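Local coordinates for protein putative NAD(P)H-flavin oxidoreductase (Streptococcus pyogenes serotype M1, PDB 2HAY) that binds FMN and probably acts as an NAD(P)H-dependent oxidoreductase of the nitroreductase family, at residues B[94-108]-B[118-130]. Sequence-based numbering, arbitrary orientation. Where two conformers were deposited one is given.
With SO4 (sulfate ion), chain G.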
loop_
_atom_site.group_PDB
_atom_site.type_symbol
_atom_site.label_atom_id
_atom_site.label_comp_id
_atom_site.label_asym_id
_atom_site.label_seq_id
_atom_site.Cartn_x
_atom_site.Cartn_y
_atom_site.Cartn_z
ATOM N N ALA B 94 11.557 -13.430 -4.137
ATOM C CA ALA B 94 11.273 -13.769 -2.741
ATOM C C ALA B 94 10.397 -15.018 -2.673
ATOM O O ALA B 94 9.299 -14.978 -2.127
ATOM C CB ALA B 94 10.645 -12.538 -1.996
ATOM N N ARG B 95 10.906 -16.130 -3.222
ATOM C CA ARG B 95 10.207 -17.406 -3.244
ATOM C C ARG B 95 10.303 -18.035 -1.850
ATOM O O ARG B 95 11.227 -17.736 -1.099
ATOM C CB ARG B 95 10.865 -18.329 -4.290
ATOM C CG ARG B 95 9.956 -19.439 -4.838
ATOM C CD ARG B 95 10.597 -20.114 -6.062
ATOM N NE ARG B 95 9.829 -21.257 -6.517
ATOM C CZ ARG B 95 9.998 -22.513 -6.093
ATOM N NH1 ARG B 95 10.932 -22.807 -5.184
ATOM N NH2 ARG B 95 9.218 -23.477 -6.571
ATOM N N TYR B 96 9.368 -18.919 -1.513
ATOM C CA TYR B 96 9.332 -19.537 -0.185
ATOM C C TYR B 96 10.675 -20.148 0.258
ATOM O O TYR B 96 10.974 -20.155 1.453
ATOM C CB TYR B 96 8.208 -20.587 -0.078
ATOM C CG TYR B 96 8.363 -21.751 -1.027
ATOM C CD1 TYR B 96 7.849 -21.690 -2.317
ATOM C CD2 TYR B 96 9.034 -22.911 -0.632
ATOM C CE1 TYR B 96 8.018 -22.741 -3.197
ATOM C CE2 TYR B 96 9.219 -23.985 -1.522
ATOM C CZ TYR B 96 8.694 -23.892 -2.787
ATOM O OH TYR B 96 8.849 -24.939 -3.664
ATOM N N ASP B 97 11.487 -20.634 -0.695
ATOM C CA ASP B 97 12.752 -21.277 -0.335
ATOM C C ASP B 97 13.987 -20.390 -0.497
ATOM O O ASP B 97 15.113 -20.878 -0.422
ATOM C CB ASP B 97 12.918 -22.599 -1.095
ATOM C CG ASP B 97 12.949 -22.407 -2.597
ATOM O OD1 ASP B 97 13.532 -23.260 -3.299
ATOM O OD2 ASP B 97 12.408 -21.382 -3.066
ATOM N N SER B 98 13.768 -19.093 -0.725
ATOM C CA SER B 98 14.844 -18.109 -0.911
ATOM C C SER B 98 15.541 -17.767 0.409
ATOM O O SER B 98 14.970 -17.974 1.487
ATOM C CB SER B 98 14.279 -16.822 -1.493
ATOM O OG SER B 98 13.475 -16.170 -0.521
ATOM N N PRO B 99 16.784 -17.263 0.327
ATOM C CA PRO B 99 17.518 -16.790 1.513
ATOM C C PRO B 99 16.781 -15.652 2.221
ATOM O O PRO B 99 16.719 -15.648 3.448
ATOM C CB PRO B 99 18.869 -16.325 0.941
ATOM C CG PRO B 99 19.020 -17.076 -0.351
ATOM C CD PRO B 99 17.602 -17.157 -0.897
ATOM N N ALA B 100 16.197 -14.715 1.466
ATOM C CA ALA B 100 15.382 -13.644 2.089
ATOM C C ALA B 100 14.261 -14.160 3.018
ATOM O O ALA B 100 14.119 -13.672 4.149
ATOM C CB ALA B 100 14.824 -12.660 1.039
ATOM N N ILE B 101 13.477 -15.137 2.552
ATOM C CA ILE B 101 12.374 -15.677 3.372
ATOM C C ILE B 101 12.928 -16.370 4.624
ATOM O O ILE B 101 12.380 -16.231 5.713
ATOM C CB ILE B 101 11.364 -16.588 2.582
ATOM C CG1 ILE B 101 10.166 -15.781 2.051
ATOM C CG2 ILE B 101 10.702 -17.578 3.500
ATOM C CD1 ILE B 101 10.435 -15.077 0.811
ATOM N N LYS B 102 14.030 -17.090 4.457
ATOM C CA LYS B 102 14.716 -17.763 5.570
ATOM C C LYS B 102 15.247 -16.763 6.609
ATOM O O LYS B 102 15.139 -16.977 7.810
ATOM C CB LYS B 102 15.859 -18.628 5.032
ATOM C CG LYS B 102 16.439 -19.581 6.060
ATOM C CD LYS B 102 17.642 -20.325 5.536
ATOM C CE LYS B 102 18.382 -21.008 6.700
ATOM N NZ LYS B 102 19.313 -22.066 6.192
ATOM N N ASN B 103 15.804 -15.659 6.135
ATOM C CA ASN B 103 16.343 -14.656 7.032
ATOM C C ASN B 103 15.265 -13.943 7.839
ATOM O O ASN B 103 15.515 -13.497 8.949
ATOM C CB ASN B 103 17.192 -13.657 6.258
ATOM C CG ASN B 103 18.476 -14.269 5.734
ATOM O OD1 ASN B 103 19.020 -15.208 6.319
ATOM N ND2 ASN B 103 18.980 -13.722 4.636
ATOM N N SER B 104 14.058 -13.872 7.283
ATOM C CA SER B 104 12.953 -13.166 7.918
ATOM C C SER B 104 12.429 -13.979 9.114
ATOM O O SER B 104 11.881 -13.428 10.067
ATOM C CB SER B 104 11.846 -12.844 6.896
ATOM O OG SER B 104 11.166 -14.007 6.446
ATOM N N LEU B 105 12.630 -15.290 9.050
ATOM C CA LEU B 105 12.306 -16.184 10.134
ATOM C C LEU B 105 13.411 -16.163 11.186
ATOM O O LEU B 105 13.132 -16.038 12.372
ATOM C CB LEU B 105 12.050 -17.601 9.590
ATOM C CG LEU B 105 10.783 -17.730 8.732
ATOM C CD1 LEU B 105 10.800 -18.998 7.893
ATOM C CD2 LEU B 105 9.527 -17.688 9.605
ATOM N N LEU B 106 14.664 -16.266 10.748
ATOM C CA LEU B 106 15.811 -16.181 11.648
ATOM C C LEU B 106 15.831 -14.895 12.475
ATOM O O LEU B 106 16.097 -14.946 13.670
ATOM C CB LEU B 106 17.118 -16.341 10.881
ATOM C CG LEU B 106 17.289 -17.657 10.103
ATOM C CD1 LEU B 106 18.471 -17.588 9.132
ATOM C CD2 LEU B 106 17.423 -18.873 11.042
ATOM N N ARG B 107 15.541 -13.764 11.827
ATOM C CA ARG B 107 15.417 -12.451 12.461
ATOM C C ARG B 107 14.519 -12.478 13.672
ATOM O O ARG B 107 14.737 -11.740 14.624
ATOM C CB ARG B 107 14.808 -11.420 11.485
ATOM C CG ARG B 107 15.794 -10.705 10.608
ATOM C CD ARG B 107 15.318 -9.297 10.206
ATOM N NE ARG B 107 14.130 -9.262 9.348
ATOM C CZ ARG B 107 14.089 -9.654 8.072
ATOM N NH1 ARG B 107 15.171 -10.180 7.486
ATOM N NH2 ARG B 107 12.948 -9.564 7.386
ATOM N N ARG B 108 13.480 -13.299 13.587
ATOM C CA ARG B 108 12.474 -13.451 14.625
ATOM C C ARG B 108 12.784 -14.624 15.569
ATOM O O ARG B 108 11.958 -15.003 16.394
ATOM C CB ARG B 108 11.106 -13.630 13.973
ATOM C CG ARG B 108 10.629 -12.395 13.204
ATOM C CD ARG B 108 9.494 -12.733 12.265
ATOM N NE ARG B 108 8.529 -13.608 12.915
ATOM C CZ ARG B 108 7.431 -14.101 12.340
ATOM N NH1 ARG B 108 6.622 -14.896 13.052
ATOM N NH2 ARG B 108 7.142 -13.803 11.069
ATOM N N SER B 118 8.559 -25.964 9.447
ATOM C CA SER B 118 7.104 -25.935 9.448
ATOM C C SER B 118 6.543 -24.613 8.900
ATOM O O SER B 118 5.531 -24.625 8.196
ATOM C CB SER B 118 6.543 -26.204 10.839
ATOM O OG SER B 118 6.343 -24.988 11.544
ATOM N N ARG B 119 7.169 -23.481 9.243
ATOM C CA ARG B 119 6.749 -22.208 8.647
ATOM C C ARG B 119 7.027 -22.193 7.152
ATOM O O ARG B 119 6.176 -21.778 6.373
ATOM C CB ARG B 119 7.339 -20.986 9.361
ATOM C CG ARG B 119 6.326 -20.320 10.293
ATOM C CD ARG B 119 6.996 -19.816 11.568
ATOM N NE ARG B 119 6.063 -19.316 12.591
ATOM C CZ ARG B 119 5.436 -18.141 12.531
ATOM N NH1 ARG B 119 4.619 -17.760 13.517
ATOM N NH2 ARG B 119 5.611 -17.342 11.479
ATOM N N LEU B 120 8.193 -22.701 6.756
ATOM C CA LEU B 120 8.549 -22.764 5.333
ATOM C C LEU B 120 7.496 -23.525 4.525
ATOM O O LEU B 120 7.182 -23.153 3.383
ATOM C CB LEU B 120 9.941 -23.356 5.122
ATOM C CG LEU B 120 11.101 -22.439 5.534
ATOM C CD1 LEU B 120 12.440 -23.156 5.333
ATOM C CD2 LEU B 120 11.062 -21.153 4.759
ATOM N N LYS B 121 6.931 -24.554 5.150
ATOM C CA LYS B 121 5.885 -25.367 4.549
ATOM C C LYS B 121 4.583 -24.589 4.353
ATOM O O LYS B 121 3.913 -24.763 3.343
ATOM C CB LYS B 121 5.631 -26.603 5.407
ATOM C CG LYS B 121 5.100 -27.776 4.650
ATOM C CD LYS B 121 5.613 -29.080 5.285
ATOM C CE LYS B 121 5.753 -30.193 4.248
ATOM N NZ LYS B 121 7.138 -30.796 4.259
ATOM N N LEU B 122 4.225 -23.753 5.323
ATOM C CA LEU B 122 3.104 -22.830 5.161
ATOM C C LEU B 122 3.373 -21.782 4.082
ATOM O O LEU B 122 2.488 -21.432 3.284
ATOM C CB LEU B 122 2.811 -22.089 6.468
ATOM C CG LEU B 122 1.347 -22.174 6.912
ATOM C CD1 LEU B 122 1.150 -21.271 8.122
ATOM C CD2 LEU B 122 0.349 -21.853 5.755
ATOM N N TYR B 123 4.584 -21.246 4.082
ATOM C CA TYR B 123 4.919 -20.205 3.098
ATOM C C TYR B 123 4.900 -20.813 1.710
ATOM O O TYR B 123 4.530 -20.152 0.761
ATOM C CB TYR B 123 6.262 -19.528 3.392
ATOM C CG TYR B 123 6.324 -18.753 4.698
ATOM C CD1 TYR B 123 7.547 -18.430 5.270
ATOM C CD2 TYR B 123 5.163 -18.368 5.373
ATOM C CE1 TYR B 123 7.620 -17.729 6.459
ATOM C CE2 TYR B 123 5.219 -17.655 6.568
ATOM C CZ TYR B 123 6.461 -17.338 7.101
ATOM O OH TYR B 123 6.548 -16.649 8.292
ATOM N N GLU B 124 5.257 -22.088 1.621
ATOM C CA GLU B 124 5.205 -22.824 0.359
ATOM C C GLU B 124 3.775 -22.930 -0.190
ATOM O O GLU B 124 3.522 -22.566 -1.331
ATOM C CB GLU B 124 5.838 -24.224 0.480
ATOM C CG GLU B 124 5.775 -25.005 -0.847
ATOM C CD GLU B 124 6.531 -26.318 -0.831
ATOM O OE1 GLU B 124 7.178 -26.623 0.198
ATOM O OE2 GLU B 124 6.480 -27.058 -1.854
ATOM N N SER B 125 2.844 -23.442 0.617
ATOM C CA SER B 125 1.461 -23.557 0.149
ATOM C C SER B 125 0.856 -22.190 -0.078
ATOM O O SER B 125 0.042 -22.026 -0.981
ATOM C CB SER B 125 0.581 -24.402 1.082
ATOM O OG SER B 125 0.535 -23.841 2.378
ATOM N N PHE B 126 1.264 -21.218 0.735
ATOM C CA PHE B 126 0.838 -19.832 0.566
ATOM C C PHE B 126 1.207 -19.301 -0.830
ATOM O O PHE B 126 0.369 -18.707 -1.506
ATOM C CB PHE B 126 1.433 -18.938 1.657
ATOM C CG PHE B 126 1.186 -17.459 1.450
ATOM C CD1 PHE B 126 2.251 -16.581 1.206
ATOM C CD2 PHE B 126 -0.119 -16.933 1.520
ATOM C CE1 PHE B 126 2.014 -15.192 1.033
ATOM C CE2 PHE B 126 -0.372 -15.570 1.342
ATOM C CZ PHE B 126 0.679 -14.693 1.103
ATOM N N GLN B 127 2.444 -19.520 -1.268
ATOM C CA GLN B 127 2.868 -19.047 -2.598
ATOM C C GLN B 127 2.375 -19.907 -3.762
ATOM O O GLN B 127 2.142 -19.399 -4.847
ATOM C CB GLN B 127 4.388 -18.902 -2.665
ATOM C CG GLN B 127 4.946 -17.786 -1.748
ATOM C CD GLN B 127 6.380 -17.420 -2.090
ATOM O OE1 GLN B 127 7.075 -18.177 -2.766
ATOM N NE2 GLN B 127 6.824 -16.258 -1.636
ATOM N N LYS B 128 2.224 -21.208 -3.543
ATOM C CA LYS B 128 1.815 -22.114 -4.609
ATOM C C LYS B 128 0.294 -22.159 -4.776
ATOM O O LYS B 128 -0.201 -22.188 -5.902
ATOM C CB LYS B 128 2.336 -23.534 -4.363
ATOM C CG LYS B 128 3.828 -23.696 -4.490
ATOM C CD LYS B 128 4.248 -25.163 -4.498
ATOM C CE LYS B 128 5.697 -25.257 -4.996
ATOM N NZ LYS B 128 6.362 -26.504 -4.550
ATOM N N GLU B 129 -0.431 -22.116 -3.659
ATOM C CA GLU B 129 -1.873 -22.368 -3.670
ATOM C C GLU B 129 -2.745 -21.146 -3.339
ATOM O O GLU B 129 -3.677 -20.848 -4.080
ATOM C CB GLU B 129 -2.199 -23.583 -2.791
ATOM C CG GLU B 129 -1.562 -24.882 -3.336
ATOM C CD GLU B 129 -0.938 -25.748 -2.256
ATOM O OE1 GLU B 129 -1.667 -26.091 -1.290
ATOM O OE2 GLU B 129 0.277 -26.084 -2.384
ATOM N N ASP B 130 -2.426 -20.433 -2.258
ATOM C CA ASP B 130 -3.188 -19.231 -1.833
ATOM C C ASP B 130 -3.061 -18.071 -2.806
ATOM O O ASP B 130 -4.060 -17.492 -3.193
ATOM C CB ASP B 130 -2.804 -18.780 -0.423
ATOM C CG ASP B 130 -3.049 -19.851 0.603
ATOM O OD1 ASP B 130 -3.846 -20.740 0.318
ATOM O OD2 ASP B 130 -2.443 -19.827 1.687
HETATM S S SO4 G . 2.817 -15.305 9.924
HETATM O O1 SO4 G . 3.451 -16.641 9.676
HETATM O O2 SO4 G . 2.066 -14.966 8.638
HETATM O O3 SO4 G . 1.833 -15.422 11.176
HETATM O O4 SO4 G . 3.924 -14.183 10.209
HETATM O O HOH W 1 8.740 -26.561 -6.462
HETATM O O HOH W 2 8.906 -14.542 8.040
#
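Tyr-96 lies flat against Glu-124 on helix 116-130. Tyr-96 CB rests on the helix backbone, 3.7 Å from Glu-124 N. CG then passes Glu-124 CA, CD1 skirts Gln-127 OE1, CD2 and CE2 ride along the glutamate chain, CE1 touches Lys-128 CE, and CZ lies against Glu-124 CG and CD. Glu-124 CG stands 3.7 Å from the Tyr-96 ring centroid in a CH-pi contact, its carboxylate nearly parallel to the ring, planes 6° apart. Tyr-96 OH accepts from Lys-128 NZ at 3.1 Å; the same ammonium bridges to Glu-124 OE2, tying both layers together. CG between backbone N and carbonyl carbon (chi1 62°) lays the ring along the Glu-124 side chain. Gln-127 grips the loop backbone: NE2 donates nearly straight to Ala-94 O (2.8 Å), and OE1 takes a weak bond from Tyr-96 N. Ile-101 CG2 and Leu-105 CD1 pack on Leu-120 and Tyr-123, Leu-105 CD2 on Tyr-123 and Arg-119 CD. Arg-108 and Arg-119 converge beside a sulfate, probably from the crystallisation liquor. The segments' axes, 134° apart in direction, are closer to antiparallel than parallel; they form a helical excursion between strand 84-91 and helix 137-162 of the nitroreductase fold, Arg-108 close to bound FMN.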